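Long-range contact in secreted hemophore CSA2 (Candida albicans, PDB 4Y7S), which binds heme as a secreted CFEM protein and helps the fungus take up iron from human hemoglobin during hyphal growth: residues 9-23 and 34-48. Numbering follows the deposited sequence.
Sequences VPKTASINGFADRIY and VKQSTSSTPCPYWDT. With HEB (heme b/c), chain D.
One wall of the heme pocket forms where W46, in the loop that carries the iron ligand, is covered by residues 9-11. The indole lies flat between two partners: K11 CA and CG rest over one face, the CG as a CH-pi contact 3.9 Å from the centroid of the six-membered ring, and P44 CB covers the opposite face. V9 CG1 reaches W46 CZ3 at 3.6 Å, and the far rim of the indole, at CH2, lies over the meso carbon CHA, on the same porphyrin face that D47 approaches. Extended beyond CG, K11 carries NZ past the tryptophan to a weak hydrogen bond with the heme propionate oxygen O2A. Next along the chain, D47 OD2 binds the heme iron at 2.2 Å as axial ligand, while its other oxygen, OD1, caps the start of helix 48-53 by accepting from C50 N. In the CFEM helical basket, then, the loop leading into one helix supplies both the iron ligand and a pocket wall, and the N-terminal chain folds against it. Y45 shows how that loop is gripped: its OH accepts from A13 N (3.1 Å) and T12 OG1, and its backbone O takes G17 N in the carbonyl plane. G17 CA lies 3.4 Å from W46 O, a CA-H...O contact; G17 O receives T48 OG1 at 2.6 Å, from above the carbonyl plane. Water 1 links R21 NH2 with W46 O. Farther from the heme, N16 works both ways: OD1 caps A19 N (2.8 Å, nearly straight), while ND2 donates to V34 O at 3.0 Å and, through water 2, reaches Q36 O. V34 turns its methyls inward, CG2 against A19 CB and the edge of the Y23 ring, CG1 packing on F18 CE2.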
loop_
_atom_site.group_PDB
_atom_site.type_symbol
_atom_site.label_atom_id
_atom_site.label_comp_id
_atom_site.label_asym_id
_atom_site.label_seq_id
_atom_site.Cartn_x
_atom_site.Cartn_y
_atom_site.Cartn_z
ATOM N N VAL A 9 -20.471 -12.417 -3.313
ATOM C CA VAL A 9 -20.596 -11.137 -4.004
ATOM C C VAL A 9 -20.894 -11.403 -5.504
ATOM O O VAL A 9 -20.446 -12.415 -6.037
ATOM C CB VAL A 9 -19.294 -10.323 -3.822
ATOM C CG1 VAL A 9 -18.093 -11.076 -4.407
ATOM C CG2 VAL A 9 -19.410 -8.966 -4.429
ATOM N N PRO A 10 -21.651 -10.513 -6.181
ATOM C CA PRO A 10 -21.842 -10.674 -7.627
ATOM C C PRO A 10 -20.495 -10.612 -8.338
ATOM O O PRO A 10 -19.699 -9.749 -7.999
ATOM C CB PRO A 10 -22.723 -9.479 -8.011
ATOM C CG PRO A 10 -23.357 -9.037 -6.757
ATOM C CD PRO A 10 -22.376 -9.332 -5.672
ATOM N N LYS A 11 -20.226 -11.489 -9.296
ATOM C CA LYS A 11 -18.913 -11.478 -9.957
ATOM C C LYS A 11 -18.895 -10.614 -11.230
ATOM O O LYS A 11 -18.192 -10.918 -12.198
ATOM C CB LYS A 11 -18.477 -12.906 -10.253
ATOM C CG LYS A 11 -18.131 -13.672 -8.990
ATOM C CD LYS A 11 -18.017 -15.153 -9.253
ATOM C CE LYS A 11 -17.579 -15.888 -8.004
ATOM N NZ LYS A 11 -17.401 -17.343 -8.261
ATOM N N THR A 12 -19.707 -9.559 -11.214
ATOM C CA THR A 12 -19.747 -8.554 -12.269
ATOM C C THR A 12 -20.100 -7.213 -11.638
ATOM O O THR A 12 -20.611 -7.167 -10.511
ATOM C CB THR A 12 -20.783 -8.961 -13.383
ATOM O OG1 THR A 12 -20.476 -8.337 -14.637
ATOM C CG2 THR A 12 -22.191 -8.633 -12.979
ATOM N N ALA A 13 -19.835 -6.117 -12.335
ATOM C CA ALA A 13 -20.200 -4.808 -11.799
ATOM C C ALA A 13 -20.427 -3.761 -12.889
ATOM O O ALA A 13 -19.912 -3.893 -13.985
ATOM C CB ALA A 13 -19.136 -4.329 -10.829
ATOM N N SER A 14 -21.217 -2.732 -12.579
ATOM C CA SER A 14 -21.448 -1.623 -13.503
ATOM C C SER A 14 -20.264 -0.661 -13.501
ATOM O O SER A 14 -19.783 -0.258 -14.543
ATOM C CB SER A 14 -22.723 -0.872 -13.120
ATOM O OG SER A 14 -23.819 -1.765 -13.055
ATOM N N ILE A 15 -19.817 -0.293 -12.307
ATOM C CA ILE A 15 -18.656 0.556 -12.122
ATOM C C ILE A 15 -17.536 -0.311 -11.536
ATOM O O ILE A 15 -16.584 -0.665 -12.217
ATOM C CB ILE A 15 -18.967 1.748 -11.183
ATOM C CG1 ILE A 15 -20.099 2.609 -11.751
ATOM C CG2 ILE A 15 -17.723 2.592 -10.940
ATOM C CD1 ILE A 15 -20.615 3.675 -10.745
ATOM N N ASN A 16 -17.667 -0.645 -10.259
ATOM C CA ASN A 16 -16.805 -1.634 -9.626
ATOM C C ASN A 16 -17.486 -2.172 -8.360
ATOM O O ASN A 16 -18.546 -1.691 -7.976
ATOM C CB ASN A 16 -15.416 -1.047 -9.322
ATOM C CG ASN A 16 -15.457 0.150 -8.370
ATOM O OD1 ASN A 16 -15.878 0.031 -7.224
ATOM N ND2 ASN A 16 -14.974 1.296 -8.838
ATOM N N GLY A 17 -16.886 -3.180 -7.731
ATOM C CA GLY A 17 -17.511 -3.857 -6.608
ATOM C C GLY A 17 -17.743 -2.985 -5.386
ATOM O O GLY A 17 -18.643 -3.258 -4.594
ATOM N N PHE A 18 -16.941 -1.936 -5.234
ATOM C CA PHE A 18 -17.105 -0.987 -4.132
ATOM C C PHE A 18 -18.176 0.044 -4.474
ATOM O O PHE A 18 -19.140 0.218 -3.740
ATOM C CB PHE A 18 -15.772 -0.314 -3.833
ATOM C CG PHE A 18 -15.838 0.812 -2.802
ATOM C CD1 PHE A 18 -15.942 0.537 -1.448
ATOM C CD2 PHE A 18 -15.736 2.143 -3.200
ATOM C CE1 PHE A 18 -15.978 1.578 -0.496
ATOM C CE2 PHE A 18 -15.765 3.190 -2.262
ATOM C CZ PHE A 18 -15.874 2.901 -0.910
ATOM N N ALA A 19 -17.993 0.715 -5.604
ATOM C CA ALA A 19 -18.928 1.724 -6.078
ATOM C C ALA A 19 -20.367 1.227 -6.207
ATOM O O ALA A 19 -21.291 1.936 -5.815
ATOM C CB ALA A 19 -18.457 2.266 -7.417
ATOM N N ASP A 20 -20.558 0.028 -6.761
ATOM C CA ASP A 20 -21.892 -0.471 -7.031
ATOM C C ASP A 20 -22.698 -0.567 -5.734
ATOM O O ASP A 20 -23.908 -0.470 -5.746
ATOM C CB ASP A 20 -21.847 -1.857 -7.718
ATOM C CG ASP A 20 -21.526 -1.774 -9.218
ATOM O OD1 ASP A 20 -20.942 -0.756 -9.658
ATOM O OD2 ASP A 20 -21.876 -2.724 -9.969
ATOM N N ARG A 21 -22.032 -0.781 -4.611
ATOM C CA ARG A 21 -22.757 -0.953 -3.359
ATOM C C ARG A 21 -23.355 0.342 -2.826
ATOM O O ARG A 21 -24.366 0.311 -2.133
ATOM C CB ARG A 21 -21.838 -1.537 -2.289
ATOM C CG ARG A 21 -21.264 -2.889 -2.626
ATOM C CD ARG A 21 -22.342 -3.997 -2.811
ATOM N NE ARG A 21 -21.630 -5.077 -3.450
ATOM C CZ ARG A 21 -21.670 -5.352 -4.743
ATOM N NH1 ARG A 21 -22.492 -4.713 -5.558
ATOM N NH2 ARG A 21 -20.915 -6.330 -5.199
ATOM N N ILE A 22 -22.750 1.475 -3.163
ATOM C CA ILE A 22 -23.105 2.737 -2.508
ATOM C C ILE A 22 -23.380 3.916 -3.449
ATOM O O ILE A 22 -23.700 5.020 -2.984
ATOM C CB ILE A 22 -21.975 3.135 -1.510
ATOM C CG1 ILE A 22 -20.661 3.361 -2.239
ATOM C CG2 ILE A 22 -21.772 2.041 -0.458
ATOM C CD1 ILE A 22 -19.497 3.833 -1.313
ATOM N N TYR A 23 -23.279 3.685 -4.753
ATOM C CA TYR A 23 -23.272 4.774 -5.713
ATOM C C TYR A 23 -24.531 5.615 -5.606
ATOM O O TYR A 23 -24.469 6.844 -5.688
ATOM C CB TYR A 23 -23.122 4.250 -7.152
ATOM C CG TYR A 23 -22.882 5.369 -8.146
ATOM C CD1 TYR A 23 -21.638 5.971 -8.245
ATOM C CD2 TYR A 23 -23.907 5.836 -8.971
ATOM C CE1 TYR A 23 -21.407 6.998 -9.139
ATOM C CE2 TYR A 23 -23.688 6.864 -9.873
ATOM C CZ TYR A 23 -22.433 7.440 -9.952
ATOM O OH TYR A 23 -22.201 8.466 -10.838
ATOM N N VAL A 34 -15.644 7.487 -6.584
ATOM C CA VAL A 34 -15.690 6.027 -6.508
ATOM C C VAL A 34 -15.515 5.342 -7.866
ATOM O O VAL A 34 -15.449 4.117 -7.936
ATOM C CB VAL A 34 -16.997 5.529 -5.837
ATOM C CG1 VAL A 34 -17.119 6.118 -4.420
ATOM C CG2 VAL A 34 -18.231 5.855 -6.660
ATOM N N LYS A 35 -15.427 6.139 -8.929
ATOM C CA LYS A 35 -15.202 5.634 -10.283
ATOM C C LYS A 35 -13.710 5.431 -10.565
ATOM O O LYS A 35 -13.298 5.225 -11.708
ATOM C CB LYS A 35 -15.813 6.593 -11.308
ATOM C CG LYS A 35 -17.326 6.712 -11.212
ATOM C CD LYS A 35 -17.871 7.676 -12.261
ATOM C CE LYS A 35 -19.380 7.711 -12.276
ATOM N NZ LYS A 35 -19.894 8.632 -13.327
ATOM N N GLN A 36 -12.907 5.508 -9.509
ATOM C CA GLN A 36 -11.476 5.254 -9.563
ATOM C C GLN A 36 -11.175 3.927 -10.276
ATOM O O GLN A 36 -11.836 2.915 -10.028
ATOM C CB GLN A 36 -10.934 5.254 -8.130
ATOM C CG GLN A 36 -9.456 5.012 -7.968
ATOM C CD GLN A 36 -8.661 6.222 -8.384
ATOM O OE1 GLN A 36 -9.145 7.357 -8.261
ATOM N NE2 GLN A 36 -7.414 6.004 -8.837
ATOM N N SER A 37 -10.183 3.926 -11.158
ATOM C CA SER A 37 -9.790 2.703 -11.852
ATOM C C SER A 37 -9.292 1.632 -10.892
ATOM O O SER A 37 -8.581 1.930 -9.948
ATOM C CB SER A 37 -8.703 2.999 -12.878
ATOM O OG SER A 37 -8.218 1.785 -13.412
ATOM N N THR A 38 -9.651 0.380 -11.148
ATOM C CA THR A 38 -9.194 -0.736 -10.315
ATOM C C THR A 38 -7.974 -1.449 -10.899
ATOM O O THR A 38 -7.491 -2.439 -10.345
ATOM C CB THR A 38 -10.321 -1.764 -10.124
ATOM O OG1 THR A 38 -10.726 -2.265 -11.400
ATOM C CG2 THR A 38 -11.507 -1.127 -9.466
ATOM N N SER A 39 -7.456 -0.919 -12.004
ATOM C CA SER A 39 -6.410 -1.582 -12.773
ATOM C C SER A 39 -5.046 -1.644 -12.065
ATOM O O SER A 39 -4.227 -2.498 -12.383
ATOM C CB SER A 39 -6.272 -0.874 -14.127
ATOM O OG SER A 39 -5.861 0.475 -13.959
ATOM N N SER A 40 -4.812 -0.762 -11.094
ATOM C CA SER A 40 -3.560 -0.770 -10.335
ATOM C C SER A 40 -3.688 -1.616 -9.066
ATOM O O SER A 40 -2.812 -1.584 -8.197
ATOM C CB SER A 40 -3.144 0.654 -9.966
ATOM O OG SER A 40 -2.826 1.405 -11.123
ATOM N N THR A 41 -4.769 -2.388 -8.972
ATOM C CA THR A 41 -4.974 -3.264 -7.822
ATOM C C THR A 41 -4.852 -4.723 -8.248
ATOM O O THR A 41 -4.937 -5.041 -9.433
ATOM C CB THR A 41 -6.357 -3.087 -7.164
ATOM O OG1 THR A 41 -7.358 -3.715 -7.972
ATOM C CG2 THR A 41 -6.718 -1.629 -6.975
ATOM N N PRO A 42 -4.633 -5.613 -7.276
ATOM C CA PRO A 42 -4.705 -7.059 -7.526
ATOM C C PRO A 42 -6.142 -7.596 -7.448
ATOM O O PRO A 42 -6.327 -8.803 -7.376
ATOM C CB PRO A 42 -3.870 -7.635 -6.391
ATOM C CG PRO A 42 -4.138 -6.653 -5.231
ATOM C CD PRO A 42 -4.258 -5.308 -5.880
ATOM N N CYS A 43 -7.130 -6.701 -7.418
ATOM C CA CYS A 43 -8.529 -7.088 -7.180
ATOM C C CYS A 43 -9.272 -7.426 -8.454
ATOM O O CYS A 43 -9.197 -6.656 -9.421
ATOM C CB CYS A 43 -9.301 -5.955 -6.507
ATOM S SG CYS A 43 -8.636 -5.302 -4.969
ATOM N N PRO A 44 -10.043 -8.525 -8.451
ATOM C CA PRO A 44 -11.068 -8.547 -9.489
ATOM C C PRO A 44 -11.918 -7.300 -9.371
ATOM O O PRO A 44 -12.207 -6.882 -8.250
ATOM C CB PRO A 44 -11.876 -9.814 -9.173
ATOM C CG PRO A 44 -10.981 -10.649 -8.354
ATOM C CD PRO A 44 -10.151 -9.686 -7.549
ATOM N N TYR A 45 -12.305 -6.698 -10.489
ATOM C CA TYR A 45 -12.940 -5.382 -10.436
ATOM C C TYR A 45 -14.283 -5.395 -9.694
ATOM O O TYR A 45 -14.732 -4.357 -9.196
ATOM C CB TYR A 45 -13.132 -4.839 -11.855
ATOM C CG TYR A 45 -14.383 -5.299 -12.598
ATOM C CD1 TYR A 45 -14.483 -6.580 -13.121
ATOM C CD2 TYR A 45 -15.445 -4.433 -12.792
ATOM C CE1 TYR A 45 -15.624 -6.997 -13.814
ATOM C CE2 TYR A 45 -16.596 -4.836 -13.485
ATOM C CZ TYR A 45 -16.679 -6.117 -13.984
ATOM O OH TYR A 45 -17.806 -6.523 -14.662
ATOM N N TRP A 46 -14.882 -6.583 -9.587
ATOM C CA TRP A 46 -16.189 -6.762 -8.930
ATOM C C TRP A 46 -16.045 -7.061 -7.441
ATOM O O TRP A 46 -17.032 -7.188 -6.737
ATOM C CB TRP A 46 -16.970 -7.909 -9.595
ATOM C CG TRP A 46 -16.143 -9.131 -9.828
ATOM C CD1 TRP A 46 -15.599 -9.542 -11.023
ATOM C CD2 TRP A 46 -15.740 -10.107 -8.854
ATOM N NE1 TRP A 46 -14.886 -10.706 -10.844
ATOM C CE2 TRP A 46 -14.959 -11.073 -9.527
ATOM C CE3 TRP A 46 -15.965 -10.261 -7.483
ATOM C CZ2 TRP A 46 -14.402 -12.175 -8.870
ATOM C CZ3 TRP A 46 -15.407 -11.356 -6.835
ATOM C CH2 TRP A 46 -14.632 -12.297 -7.530
ATOM N N ASP A 47 -14.814 -7.167 -6.959
ATOM C CA ASP A 47 -14.551 -7.672 -5.622
ATOM C C ASP A 47 -14.564 -6.570 -4.546
ATOM O O ASP A 47 -13.560 -5.922 -4.281
ATOM C CB ASP A 47 -13.212 -8.388 -5.654
ATOM C CG ASP A 47 -12.882 -9.097 -4.372
ATOM O OD1 ASP A 47 -13.531 -8.897 -3.314
ATOM O OD2 ASP A 47 -11.931 -9.881 -4.450
ATOM N N THR A 48 -15.722 -6.388 -3.927
ATOM C CA THR A 48 -15.941 -5.367 -2.927
ATOM C C THR A 48 -14.901 -5.421 -1.811
ATOM O O THR A 48 -14.239 -4.440 -1.526
ATOM C CB THR A 48 -17.347 -5.517 -2.331
ATOM O OG1 THR A 48 -18.304 -5.545 -3.396
ATOM C CG2 THR A 48 -17.669 -4.376 -1.378
HETATM FE FE HEB D . -11.173 -11.331 -3.023
HETATM C CHA HEB D . -12.531 -13.764 -5.037
HETATM C CHB HEB D . -13.934 -11.562 -0.963
HETATM C CHC HEB D . -9.523 -9.594 -0.538
HETATM C CHD HEB D . -8.214 -11.496 -4.706
HETATM N NA HEB D . -12.918 -12.484 -2.988
HETATM C C1A HEB D . -13.291 -13.383 -3.955
HETATM C C2A HEB D . -14.607 -13.875 -3.628
HETATM C C3A HEB D . -14.998 -13.271 -2.500
HETATM C C4A HEB D . -13.937 -12.381 -2.073
HETATM C CMA HEB D . -16.332 -13.451 -1.735
HETATM C CAA HEB D . -15.392 -14.925 -4.458
HETATM C CBA HEB D . -15.325 -16.268 -3.732
HETATM C CGA HEB D . -16.182 -17.303 -4.424
HETATM O O1A HEB D . -16.701 -18.219 -3.736
HETATM O O2A HEB D . -16.347 -17.225 -5.660
HETATM N NB HEB D . -11.616 -10.771 -1.147
HETATM C C1B HEB D . -12.837 -10.863 -0.500
HETATM C C2B HEB D . -12.761 -10.103 0.735
HETATM C C3B HEB D . -11.538 -9.573 0.808
HETATM C C4B HEB D . -10.817 -9.975 -0.346
HETATM C CMB HEB D . -13.899 -9.925 1.755
HETATM C CAB HEB D . -10.880 -8.684 1.879
HETATM C CBB HEB D . -11.334 -8.619 3.123
HETATM N NC HEB D . -9.235 -10.703 -2.646
HETATM C C1C HEB D . -8.785 -9.917 -1.623
HETATM C C2C HEB D . -7.422 -9.483 -1.875
HETATM C C3C HEB D . -7.077 -10.011 -3.051
HETATM C C4C HEB D . -8.202 -10.786 -3.542
HETATM C CMC HEB D . -6.623 -8.562 -0.915
HETATM C CAC HEB D . -5.756 -9.911 -3.836
HETATM C CBC HEB D . -4.660 -9.402 -3.283
HETATM N ND HEB D . -10.468 -12.484 -4.584
HETATM C C1D HEB D . -9.225 -12.302 -5.170
HETATM C C2D HEB D . -9.161 -13.063 -6.391
HETATM C C3D HEB D . -10.503 -13.780 -6.485
HETATM C C4D HEB D . -11.249 -13.355 -5.331
HETATM C CMD HEB D . -7.971 -13.147 -7.367
HETATM C CAD HEB D . -10.989 -14.707 -7.614
HETATM C CBD HEB D . -10.652 -16.168 -7.369
HETATM C CGD HEB D . -10.875 -16.917 -8.662
HETATM O O1D HEB D . -11.386 -16.311 -9.654
HETATM O O2D HEB D . -10.529 -18.130 -8.701
HETATM O O HOH W 1 -19.621 -6.822 -7.303
HETATM O O HOH W 2 -13.649 1.516 -11.519
#